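Local coordinates for glycoside hydrolase family 16 protein (Bacteroides ovatus, PDB 7KR6) that probably hydrolyses beta-glucans within the chain as a family 16 endo-glucanase, and here holds a fluorinated glucoside inhibitor in its active-site cleft, at residues A[51-56]-A[96-101]; A[127-132]-A[234-239]; A[169-174]-A[226-231]. The protein carries 1 engineered substitution. One frame throughout, in Å; residues are numbered along the deposited sequence.

Interaction 1 comes first along the chain. It closes a loop of about 40 residues by setting the short strand 51-52 beside strand 93-107. Interaction 2 opens after that loop has closed. It pairs strand 125-133 with strand 232-240, across about 100 residues. Interaction 3 lies wholly within that larger loop: the end of strand 164-171 meets the loop at 226-231, just before the second strand of interaction 2. Strands 93-107 and 232-240 are neighbours, so interactions 1 and 2 touch, and Arg98 packs on Trp130. Interaction 3 is further off, about 17 Å from interaction 2 between centres, but both reach the fluorinated glucose. Interaction 1 reaches the next glucose.

Interaction 1 (A[51-56]-A[96-101]); sequences TKETHE and SGRINS. With BGC (beta-D-glucopyranose), chain C.
Thr51 and Asn100 form an antiparallel hydrogen-bonded pair, with Thr51 N to Asn100 O at 2.9 Å and Asn100 N to Thr51 O at 3.0 Å. Lys52 and Ile99 make the following non-hydrogen-bonded pair. A further backbone bond runs from Glu53 N to Arg98 O, 2.9 Å. The side chains then centre on the Glu53 carboxylate. Glu53 OE2 accepts from Arg98 NE at 3.0 Å, a salt bridge, and from Asn100 ND2 at 2.9 Å. The two donors come from opposite faces of the carboxylate, each well out of its plane. Arg98 nevertheless keeps OE2 near the plane of its own guanidinium, which is turned 76° from the carboxylate. The second oxygen, Glu53 OE1, takes a bond from His55 NE2 at 2.6 Å through its anti lone pair. The carboxylate therefore has little freedom to rotate. Arg98 runs extended from CG to NE, with CG trans to the backbone N (chi1 172°), and this carries NH2 out to the glycan. Arg98 NH2 donates to O6 of the bound glucose at 3.1 Å. This is consistent with Glu53 acting as a second-shell residue that orients Arg98. On the side of Thr51, one water joins Thr51 OG1 and Asn100 OD1, and Lys104 also binds OG1. Strand 93-107 continues the pairing on its other side, against strand 232-240, where Leu235 touches Glu53 and Asn100.

Interaction 2 (A[127-132]-A[234-239]); sequences PAFWMM and ILFNLA. With G2F (2-deoxy-2-fluoro-alpha-D-glucopyranose), chain B.
Trp130 NE1 donates to Asn237 OD1 at 2.7 Å, the shortest polar bond between the two strands. The bond is bent, with 143° at the hydrogen. The indole nitrogen comes from above the carbonyl plane of the amide, and ring and amide are nearly perpendicular. Trp130 CG is flanked by both the backbone N and the carbonyl carbon (chi1 55°), as is Asn237 CG, and this brings the two together on the face that carries Ala128 and Leu235. Asn237 ND2 bonds to the Tyr67 hydroxyl, so the carboxamide is held at both ends. Leu235 CB lies under one face of the indole, 3.7 Å from the centroid of the five-membered ring of Trp130, a CH-pi contact. The opposite face carries the fluorinated glucose, whose C6 approaches Trp130 CE2 to 3.5 Å. This is the concave, sugar-binding face of the beta-jelly-roll fold of family 16, and the indole is a platform in the cleft. Ala128 CB sits near the sugar O6, at 3.6 Å. Four backbone bonds tie the strands in antiparallel register, including Leu235 N to Trp130 O at 2.8 Å. The other face, with Phe129, Phe236 and Ile234, points toward Ile112 and Ile116. There the Phe129 and Phe236 rings lie side by side, planes at 7°, but offset with little overlap. Leu235 CD2 lies under the six-membered ring, where Met132 CE meets it from past the rim at 3.9 Å.

Interaction 3 (A[169-174]-A[226-231]); sequences IHYGPS and TYFHDN. With G2F (2-deoxy-2-fluoro-alpha-D-glucopyranose), chain B.
Tyr227 lays its ring flat against the backbone of Tyr171 and Gly172, where strand 164-171 ends. Gly172 N sits over the centre of the Tyr227 ring, 3.6 Å above the plane, and Tyr171 CB meets Tyr227 CG at 3.6 Å. The hydroxyl end reaches on to Pro173, where Tyr227 OH lies 3.2 Å from Pro173 N. That nitrogen has no hydrogen to give, so this is packing. Gly172 has positive phi and, lacking a CB, avoids a clash with the preceding carbonyl O. Tyr227 and Phe228 both hold CG anti to the carbonyl carbon (chi1 -69° and -61°). This sends the Tyr227 ring along 171-173 and the Phe228 ring to Ile169. Tyr171 CB faces Tyr227, and chi1 (56°) turns the Tyr171 ring away, so that the two side chains cross at about a right angle. Phe228 CZ meets Ile169 CB at 3.7 Å. Phe228 CE2 meets Tyr171 CD1 at 3.8 Å, with the ring planes steeply inclined. His170 O also lies at the edge of the Phe228 ring. The His170 side chain points to the other side of the strand. There the sugar F2 sits over the imidazole face, 3.3 Å from His170 NE2, and His178 NE2 is hydrogen-bonded to His170 ND1. Gln181 bonds to the Tyr171 hydroxyl, and Tyr183 of the second subunit packs on Tyr171. Between these two segments the contact is apolar and aromatic packing without a polar bond, so it should depend mainly on fit.

Interaction 1 (A[51-56]-A[96-101])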
loop_
_atom_site.group_PDB
_atom_site.type_symbol
_atom_site.label_atom_id
_atom_site.label_comp_id
_atom_site.label_asym_id
_atom_site.label_seq_id
_atom_site.Cartn_x
_atom_site.Cartn_y
_atom_site.Cartn_z
ATOM N N THR A 51 6.213 6.488 -27.783
ATOM C CA THR A 51 7.591 6.016 -27.802
ATOM C C THR A 51 7.617 4.642 -27.137
ATOM O O THR A 51 7.133 4.546 -25.997
ATOM C CB THR A 51 8.513 6.994 -27.087
ATOM O OG1 THR A 51 8.191 8.266 -27.639
ATOM C CG2 THR A 51 9.981 6.665 -27.196
ATOM N N LYS A 52 8.172 3.655 -27.819
ATOM C CA LYS A 52 8.546 2.358 -27.214
ATOM C C LYS A 52 9.780 2.517 -26.341
ATOM O O LYS A 52 10.740 3.171 -26.735
ATOM C CB LYS A 52 8.792 1.295 -28.297
ATOM C CG LYS A 52 7.658 1.128 -29.280
ATOM C CD LYS A 52 7.951 0.068 -30.297
ATOM C CE LYS A 52 6.875 -0.120 -31.330
ATOM N NZ LYS A 52 7.157 -1.340 -32.144
ATOM N N GLU A 53 9.760 1.907 -25.151
ATOM C CA GLU A 53 10.856 2.015 -24.179
ATOM C C GLU A 53 11.739 0.790 -24.290
ATOM O O GLU A 53 11.225 -0.334 -24.592
ATOM C CB GLU A 53 10.355 2.236 -22.738
ATOM C CG GLU A 53 9.608 3.536 -22.595
ATOM C CD GLU A 53 9.284 3.900 -21.152
ATOM O OE1 GLU A 53 10.140 3.647 -20.307
ATOM O OE2 GLU A 53 8.177 4.386 -20.895
ATOM N N THR A 54 13.018 1.019 -24.012
ATOM C CA THR A 54 14.093 -0.001 -23.973
ATOM C C THR A 54 14.822 0.096 -22.647
ATOM O O THR A 54 15.395 1.160 -22.347
ATOM C CB THR A 54 15.123 0.155 -25.104
ATOM O OG1 THR A 54 14.404 0.078 -26.329
ATOM C CG2 THR A 54 16.172 -0.935 -25.021
ATOM N N HIS A 55 14.772 -0.952 -21.837
ATOM C CA HIS A 55 15.440 -0.941 -20.524
ATOM C C HIS A 55 15.889 -2.362 -20.187
ATOM O O HIS A 55 15.212 -3.315 -20.612
ATOM C CB HIS A 55 14.510 -0.457 -19.388
ATOM C CG HIS A 55 13.865 0.872 -19.597
ATOM N ND1 HIS A 55 14.538 2.066 -19.377
ATOM C CD2 HIS A 55 12.606 1.202 -19.979
ATOM C CE1 HIS A 55 13.711 3.074 -19.608
ATOM N NE2 HIS A 55 12.506 2.573 -19.966
ATOM N N GLU A 56 16.955 -2.451 -19.419
ATOM C CA GLU A 56 17.541 -3.717 -18.931
ATOM C C GLU A 56 16.621 -4.265 -17.841
ATOM O O GLU A 56 15.851 -3.522 -17.218
ATOM C CB GLU A 56 18.942 -3.475 -18.350
ATOM C CG GLU A 56 20.020 -3.288 -19.407
ATOM C CD GLU A 56 20.149 -4.459 -20.370
ATOM O OE1 GLU A 56 20.525 -5.555 -19.907
ATOM O OE2 GLU A 56 19.800 -4.302 -21.558
ATOM N N SER A 96 9.428 -7.738 -22.386
ATOM C CA SER A 96 8.043 -7.262 -22.506
ATOM C C SER A 96 8.073 -5.854 -23.083
ATOM O O SER A 96 9.137 -5.437 -23.545
ATOM C CB SER A 96 7.338 -7.312 -21.157
ATOM O OG SER A 96 5.949 -7.142 -21.331
ATOM N N GLY A 97 6.904 -5.225 -23.131
ATOM C CA GLY A 97 6.739 -3.913 -23.768
ATOM C C GLY A 97 6.141 -2.851 -22.895
ATOM O O GLY A 97 5.327 -3.138 -21.962
ATOM N N ARG A 98 6.551 -1.619 -23.197
ATOM C CA ARG A 98 6.145 -0.426 -22.428
ATOM C C ARG A 98 6.190 0.754 -23.394
ATOM O O ARG A 98 7.221 0.890 -24.102
ATOM C CB ARG A 98 7.127 -0.169 -21.284
ATOM C CG ARG A 98 6.919 1.150 -20.546
ATOM C CD ARG A 98 7.551 1.133 -19.190
ATOM N NE ARG A 98 7.769 2.461 -18.625
ATOM C CZ ARG A 98 8.035 2.693 -17.361
ATOM N NH1 ARG A 98 8.022 1.720 -16.481
ATOM N NH2 ARG A 98 8.326 3.927 -16.948
ATOM N N ILE A 99 5.157 1.576 -23.394
ATOM C CA ILE A 99 5.150 2.828 -24.199
ATOM C C ILE A 99 4.762 4.006 -23.324
ATOM O O ILE A 99 4.014 3.868 -22.330
ATOM C CB ILE A 99 4.208 2.695 -25.400
ATOM C CG1 ILE A 99 2.746 2.668 -24.977
ATOM C CG2 ILE A 99 4.595 1.524 -26.270
ATOM C CD1 ILE A 99 1.736 2.583 -26.105
ATOM N N ASN A 100 5.109 5.196 -23.814
ATOM C CA ASN A 100 4.642 6.432 -23.191
ATOM C C ASN A 100 4.409 7.491 -24.264
ATOM O O ASN A 100 5.007 7.378 -25.335
ATOM C CB ASN A 100 5.663 6.922 -22.163
ATOM C CG ASN A 100 6.977 7.414 -22.755
ATOM O OD1 ASN A 100 7.012 8.536 -23.281
ATOM N ND2 ASN A 100 8.024 6.596 -22.738
ATOM N N SER A 101 3.737 8.563 -23.888
ATOM C CA SER A 101 3.470 9.725 -24.759
ATOM C C SER A 101 4.197 10.980 -24.258
ATOM O O SER A 101 3.761 12.093 -24.673
ATOM C CB SER A 101 1.984 9.910 -24.949
ATOM O OG SER A 101 1.330 10.376 -23.774
HETATM C C2 BGC C . 9.245 3.266 -9.608
HETATM C C3 BGC C . 10.278 4.404 -9.819
HETATM C C4 BGC C . 10.352 4.860 -11.259
HETATM C C5 BGC C . 8.965 5.240 -11.815
HETATM C C6 BGC C . 8.935 5.611 -13.276
HETATM C C1 BGC C . 7.971 3.751 -10.246
HETATM O O2 BGC C . 9.079 2.908 -8.268
HETATM O O3 BGC C . 11.512 3.877 -9.320
HETATM O O4 BGC C . 11.262 5.991 -11.349
HETATM O O5 BGC C . 8.083 4.090 -11.619
HETATM O O6 BGC C . 9.414 4.515 -14.094
HETATM O O HOH W 1 7.901 9.882 -25.352
HETATM O O HOH W 2 8.915 -1.764 -24.910
HETATM O O HOH W 3 9.267 6.081 -18.757
#

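Interaction 2 (A[127-132]-A[234-239])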
loop_
_atom_site.group_PDB
_atom_site.type_symbol
_atom_site.label_atom_id
_atom_site.label_comp_id
_atom_site.label_asym_id
_atom_site.label_seq_id
_atom_site.Cartn_x
_atom_site.Cartn_y
_atom_site.Cartn_z
ATOM N N PRO A 127 0.444 -5.812 -15.259
ATOM C CA PRO A 127 0.001 -4.800 -16.234
ATOM C C PRO A 127 -0.397 -3.507 -15.539
ATOM O O PRO A 127 -0.909 -3.559 -14.409
ATOM C CB PRO A 127 -1.274 -5.390 -16.805
ATOM C CG PRO A 127 -1.805 -6.302 -15.678
ATOM C CD PRO A 127 -0.554 -6.880 -15.058
ATOM N N ALA A 128 -0.223 -2.377 -16.236
ATOM C CA ALA A 128 -0.632 -1.073 -15.679
ATOM C C ALA A 128 -0.986 -0.089 -16.809
ATOM O O ALA A 128 -0.467 -0.195 -17.961
ATOM C CB ALA A 128 0.442 -0.532 -14.771
ATOM N N PHE A 129 -1.892 0.799 -16.473
ATOM C CA PHE A 129 -2.333 1.954 -17.272
ATOM C C PHE A 129 -2.162 3.151 -16.354
ATOM O O PHE A 129 -2.832 3.175 -15.293
ATOM C CB PHE A 129 -3.785 1.720 -17.695
ATOM C CG PHE A 129 -4.508 2.901 -18.295
ATOM C CD1 PHE A 129 -3.848 3.838 -19.098
ATOM C CD2 PHE A 129 -5.855 3.067 -18.067
ATOM C CE1 PHE A 129 -4.558 4.891 -19.654
ATOM C CE2 PHE A 129 -6.575 4.107 -18.635
ATOM C CZ PHE A 129 -5.908 5.024 -19.428
ATOM N N TRP A 130 -1.309 4.094 -16.727
ATOM C CA TRP A 130 -0.889 5.127 -15.766
ATOM C C TRP A 130 -0.397 6.389 -16.474
ATOM O O TRP A 130 -0.423 6.447 -17.686
ATOM C CB TRP A 130 0.142 4.504 -14.833
ATOM C CG TRP A 130 1.346 3.862 -15.443
ATOM C CD1 TRP A 130 1.407 2.731 -16.206
ATOM C CD2 TRP A 130 2.704 4.194 -15.137
ATOM N NE1 TRP A 130 2.705 2.386 -16.438
ATOM C CE2 TRP A 130 3.517 3.265 -15.798
ATOM C CE3 TRP A 130 3.312 5.195 -14.369
ATOM C CZ2 TRP A 130 4.899 3.271 -15.659
ATOM C CZ3 TRP A 130 4.675 5.199 -14.257
ATOM C CH2 TRP A 130 5.455 4.260 -14.893
ATOM N N MET A 131 -0.058 7.393 -15.674
ATOM C CA MET A 131 0.278 8.733 -16.189
ATOM C C MET A 131 1.398 9.301 -15.336
ATOM O O MET A 131 1.443 9.004 -14.116
ATOM C CB MET A 131 -0.950 9.646 -16.141
ATOM C CG MET A 131 -2.070 9.217 -17.029
ATOM S SD MET A 131 -3.615 10.056 -16.642
ATOM C CE MET A 131 -3.207 11.801 -16.469
ATOM N N MET A 132 2.275 10.106 -15.938
ATOM C CA MET A 132 3.236 10.912 -15.140
ATOM C C MET A 132 3.253 12.334 -15.666
ATOM O O MET A 132 2.863 12.561 -16.809
ATOM C CB MET A 132 4.662 10.368 -15.161
ATOM C CG MET A 132 4.854 9.085 -14.333
ATOM S SD MET A 132 6.546 8.513 -14.141
ATOM C CE MET A 132 6.834 7.676 -15.683
ATOM N N ILE A 234 0.809 9.706 -20.875
ATOM C CA ILE A 234 0.168 8.368 -20.705
ATOM C C ILE A 234 1.215 7.294 -20.850
ATOM O O ILE A 234 2.120 7.400 -21.709
ATOM C CB ILE A 234 -0.985 8.197 -21.706
ATOM C CG1 ILE A 234 -2.003 9.321 -21.621
ATOM C CG2 ILE A 234 -1.658 6.838 -21.546
ATOM C CD1 ILE A 234 -2.842 9.525 -22.876
ATOM N N LEU A 235 1.079 6.247 -20.037
ATOM C CA LEU A 235 1.908 5.048 -20.150
ATOM C C LEU A 235 1.043 3.800 -20.097
ATOM O O LEU A 235 -0.016 3.804 -19.432
ATOM C CB LEU A 235 2.953 4.921 -19.043
ATOM C CG LEU A 235 3.889 6.114 -18.868
ATOM C CD1 LEU A 235 3.406 7.023 -17.761
ATOM C CD2 LEU A 235 5.278 5.632 -18.597
ATOM N N PHE A 236 1.517 2.782 -20.828
ATOM C CA PHE A 236 1.013 1.379 -20.729
ATOM C C PHE A 236 2.207 0.452 -20.638
ATOM O O PHE A 236 3.199 0.630 -21.360
ATOM C CB PHE A 236 0.184 0.948 -21.941
ATOM C CG PHE A 236 -1.099 1.705 -22.186
ATOM C CD1 PHE A 236 -2.287 1.395 -21.555
ATOM C CD2 PHE A 236 -1.101 2.725 -23.128
ATOM C CE1 PHE A 236 -3.459 2.080 -21.857
ATOM C CE2 PHE A 236 -2.247 3.456 -23.375
ATOM C CZ PHE A 236 -3.429 3.129 -22.749
ATOM N N ASN A 237 2.113 -0.586 -19.811
ATOM C CA ASN A 237 3.240 -1.559 -19.749
ATOM C C ASN A 237 2.729 -2.877 -19.210
ATOM O O ASN A 237 1.656 -2.902 -18.555
ATOM C CB ASN A 237 4.389 -1.090 -18.862
ATOM C CG ASN A 237 3.988 -1.064 -17.408
ATOM O OD1 ASN A 237 3.115 -0.267 -17.003
ATOM N ND2 ASN A 237 4.402 -2.093 -16.669
ATOM N N LEU A 238 3.468 -3.924 -19.529
ATOM C CA LEU A 238 3.246 -5.265 -18.931
ATOM C C LEU A 238 4.566 -5.640 -18.269
ATOM O O LEU A 238 5.501 -6.141 -18.935
ATOM C CB LEU A 238 2.750 -6.257 -19.986
ATOM C CG LEU A 238 2.574 -7.705 -19.512
ATOM C CD1 LEU A 238 1.547 -7.797 -18.396
ATOM C CD2 LEU A 238 2.077 -8.524 -20.670
ATOM N N ALA A 239 4.656 -5.405 -16.957
ATOM C CA ALA A 239 5.847 -5.789 -16.182
ATOM C C ALA A 239 5.693 -7.270 -15.831
ATOM O O ALA A 239 4.549 -7.778 -15.858
ATOM C CB ALA A 239 6.027 -4.927 -14.958
HETATM C C1 G2F B . 3.423 3.771 -10.264
HETATM C C2 G2F B . 4.769 3.431 -9.723
HETATM C C3 G2F B . 5.724 3.013 -10.821
HETATM C C4 G2F B . 5.128 1.819 -11.523
HETATM C C5 G2F B . 3.760 2.286 -12.113
HETATM C C6 G2F B . 3.001 1.285 -12.952
HETATM O O3 G2F B . 7.009 2.731 -10.275
HETATM O O4 G2F B . 6.082 1.376 -12.551
HETATM O O5 G2F B . 2.855 2.742 -11.088
HETATM O O6 G2F B . 2.886 0.007 -12.222
HETATM F F2 G2F B . 5.230 4.525 -8.928
#

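Interaction 3 (A[169-174]-A[226-231])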
loop_
_atom_site.group_PDB
_atom_site.type_symbol
_atom_site.label_atom_id
_atom_site.label_comp_id
_atom_site.label_asym_id
_atom_site.label_seq_id
_atom_site.Cartn_x
_atom_site.Cartn_y
_atom_site.Cartn_z
ATOM N N ILE A 169 -1.548 7.068 -6.209
ATOM C CA ILE A 169 -0.835 8.299 -6.622
ATOM C C ILE A 169 0.493 8.329 -5.883
ATOM O O ILE A 169 0.567 7.962 -4.687
ATOM C CB ILE A 169 -1.664 9.603 -6.459
ATOM C CG1 ILE A 169 -2.244 9.789 -5.051
ATOM C CG2 ILE A 169 -2.758 9.696 -7.518
ATOM C CD1 ILE A 169 -2.898 11.154 -4.832
ATOM N N HIS A 170 1.528 8.806 -6.557
ATOM C CA HIS A 170 2.877 8.994 -6.001
ATOM C C HIS A 170 3.318 10.437 -6.277
ATOM O O HIS A 170 3.056 10.941 -7.359
ATOM C CB HIS A 170 3.863 8.038 -6.634
ATOM C CG HIS A 170 3.529 6.595 -6.504
ATOM N ND1 HIS A 170 4.268 5.746 -5.694
ATOM C CD2 HIS A 170 2.584 5.857 -7.107
ATOM C CE1 HIS A 170 3.779 4.534 -5.822
ATOM N NE2 HIS A 170 2.751 4.560 -6.681
ATOM N N TYR A 171 3.994 11.048 -5.326
ATOM C CA TYR A 171 4.347 12.476 -5.395
ATOM C C TYR A 171 5.398 12.758 -4.330
ATOM O O TYR A 171 5.877 11.846 -3.647
ATOM C CB TYR A 171 3.052 13.286 -5.284
ATOM C CG TYR A 171 2.231 13.005 -4.058
ATOM C CD1 TYR A 171 1.325 11.962 -4.041
ATOM C CD2 TYR A 171 2.353 13.761 -2.890
ATOM C CE1 TYR A 171 0.591 11.657 -2.907
ATOM C CE2 TYR A 171 1.598 13.502 -1.761
ATOM C CZ TYR A 171 0.703 12.433 -1.760
ATOM O OH TYR A 171 -0.060 12.183 -0.632
ATOM N N GLY A 172 5.826 14.015 -4.258
ATOM C CA GLY A 172 6.866 14.442 -3.299
ATOM C C GLY A 172 8.090 14.931 -4.045
ATOM O O GLY A 172 8.250 14.641 -5.223
ATOM N N PRO A 173 8.913 15.782 -3.388
ATOM C CA PRO A 173 9.960 16.481 -4.115
ATOM C C PRO A 173 11.187 15.665 -4.530
ATOM O O PRO A 173 11.952 16.175 -5.392
ATOM C CB PRO A 173 10.346 17.627 -3.161
ATOM C CG PRO A 173 9.958 17.133 -1.788
ATOM C CD PRO A 173 8.721 16.265 -2.021
ATOM N N SER A 174 11.365 14.451 -4.009
ATOM C CA SER A 174 12.496 13.561 -4.345
ATOM C C SER A 174 12.137 12.138 -3.943
ATOM O O SER A 174 11.165 11.993 -3.201
ATOM C CB SER A 174 13.735 13.998 -3.589
ATOM O OG SER A 174 13.555 13.647 -2.225
ATOM N N THR A 226 -0.216 19.556 -4.747
ATOM C CA THR A 226 0.322 20.422 -5.801
ATOM C C THR A 226 0.861 19.625 -6.989
ATOM O O THR A 226 1.070 20.267 -8.025
ATOM C CB THR A 226 1.438 21.316 -5.248
ATOM O OG1 THR A 226 2.511 20.537 -4.728
ATOM C CG2 THR A 226 0.912 22.315 -4.256
ATOM N N TYR A 227 1.005 18.300 -6.887
ATOM C CA TYR A 227 1.600 17.475 -7.961
ATOM C C TYR A 227 0.610 17.056 -9.069
ATOM O O TYR A 227 1.091 16.403 -10.054
ATOM C CB TYR A 227 2.278 16.271 -7.327
ATOM C CG TYR A 227 3.502 16.667 -6.540
ATOM C CD1 TYR A 227 3.421 17.057 -5.211
ATOM C CD2 TYR A 227 4.726 16.736 -7.183
ATOM C CE1 TYR A 227 4.557 17.462 -4.525
ATOM C CE2 TYR A 227 5.874 17.142 -6.517
ATOM C CZ TYR A 227 5.782 17.520 -5.185
ATOM O OH TYR A 227 6.901 17.944 -4.526
ATOM N N PHE A 228 -0.689 17.413 -8.979
ATOM C CA PHE A 228 -1.699 16.894 -9.935
ATOM C C PHE A 228 -2.502 17.981 -10.618
ATOM O O PHE A 228 -3.697 17.836 -10.863
ATOM C CB PHE A 228 -2.565 15.869 -9.192
ATOM C CG PHE A 228 -1.714 14.728 -8.692
ATOM C CD1 PHE A 228 -1.297 13.731 -9.566
ATOM C CD2 PHE A 228 -1.287 14.685 -7.371
ATOM C CE1 PHE A 228 -0.458 12.716 -9.114
ATOM C CE2 PHE A 228 -0.425 13.688 -6.944
ATOM C CZ PHE A 228 -0.029 12.692 -7.815
ATOM N N HIS A 229 -1.795 19.047 -11.053
ATOM C CA HIS A 229 -2.440 20.278 -11.587
ATOM C C HIS A 229 -1.664 20.830 -12.792
ATOM O O HIS A 229 -1.757 22.063 -13.054
ATOM C CB HIS A 229 -2.617 21.311 -10.484
ATOM C CG HIS A 229 -3.437 20.771 -9.363
ATOM N ND1 HIS A 229 -4.814 20.691 -9.399
ATOM C CD2 HIS A 229 -3.041 20.230 -8.203
ATOM C CE1 HIS A 229 -5.227 20.115 -8.282
ATOM N NE2 HIS A 229 -4.163 19.843 -7.523
ATOM N N ASP A 230 -0.995 19.949 -13.522
ATOM C CA ASP A 230 -0.208 20.299 -14.725
ATOM C C ASP A 230 -0.406 19.159 -15.717
ATOM O O ASP A 230 -0.951 18.139 -15.314
ATOM C CB ASP A 230 1.246 20.563 -14.332
ATOM C CG ASP A 230 1.427 21.853 -13.531
ATOM O OD1 ASP A 230 1.297 22.962 -14.126
ATOM O OD2 ASP A 230 1.720 21.771 -12.328
ATOM N N ASN A 231 0.033 19.315 -16.959
ATOM C CA ASN A 231 -0.060 18.257 -17.971
ATOM C C ASN A 231 0.602 16.967 -17.486
ATOM O O ASN A 231 1.757 16.980 -16.971
ATOM C CB ASN A 231 0.580 18.680 -19.280
ATOM C CG ASN A 231 -0.178 19.800 -19.951
ATOM O OD1 ASN A 231 -1.352 20.040 -19.684
ATOM N ND2 ASN A 231 0.536 20.522 -20.810
HETATM C C1 G2F B . 3.423 3.771 -10.264
HETATM C C2 G2F B . 4.769 3.431 -9.723
HETATM C C3 G2F B . 5.724 3.013 -10.821
HETATM C C4 G2F B . 5.128 1.819 -11.523
HETATM C C5 G2F B . 3.760 2.286 -12.113
HETATM C C6 G2F B . 3.001 1.285 -12.952
HETATM O O3 G2F B . 7.009 2.731 -10.275
HETATM O O4 G2F B . 6.082 1.376 -12.551
HETATM O O5 G2F B . 2.855 2.742 -11.088
HETATM O O6 G2F B . 2.886 0.007 -12.222
HETATM F F2 G2F B . 5.230 4.525 -8.928
#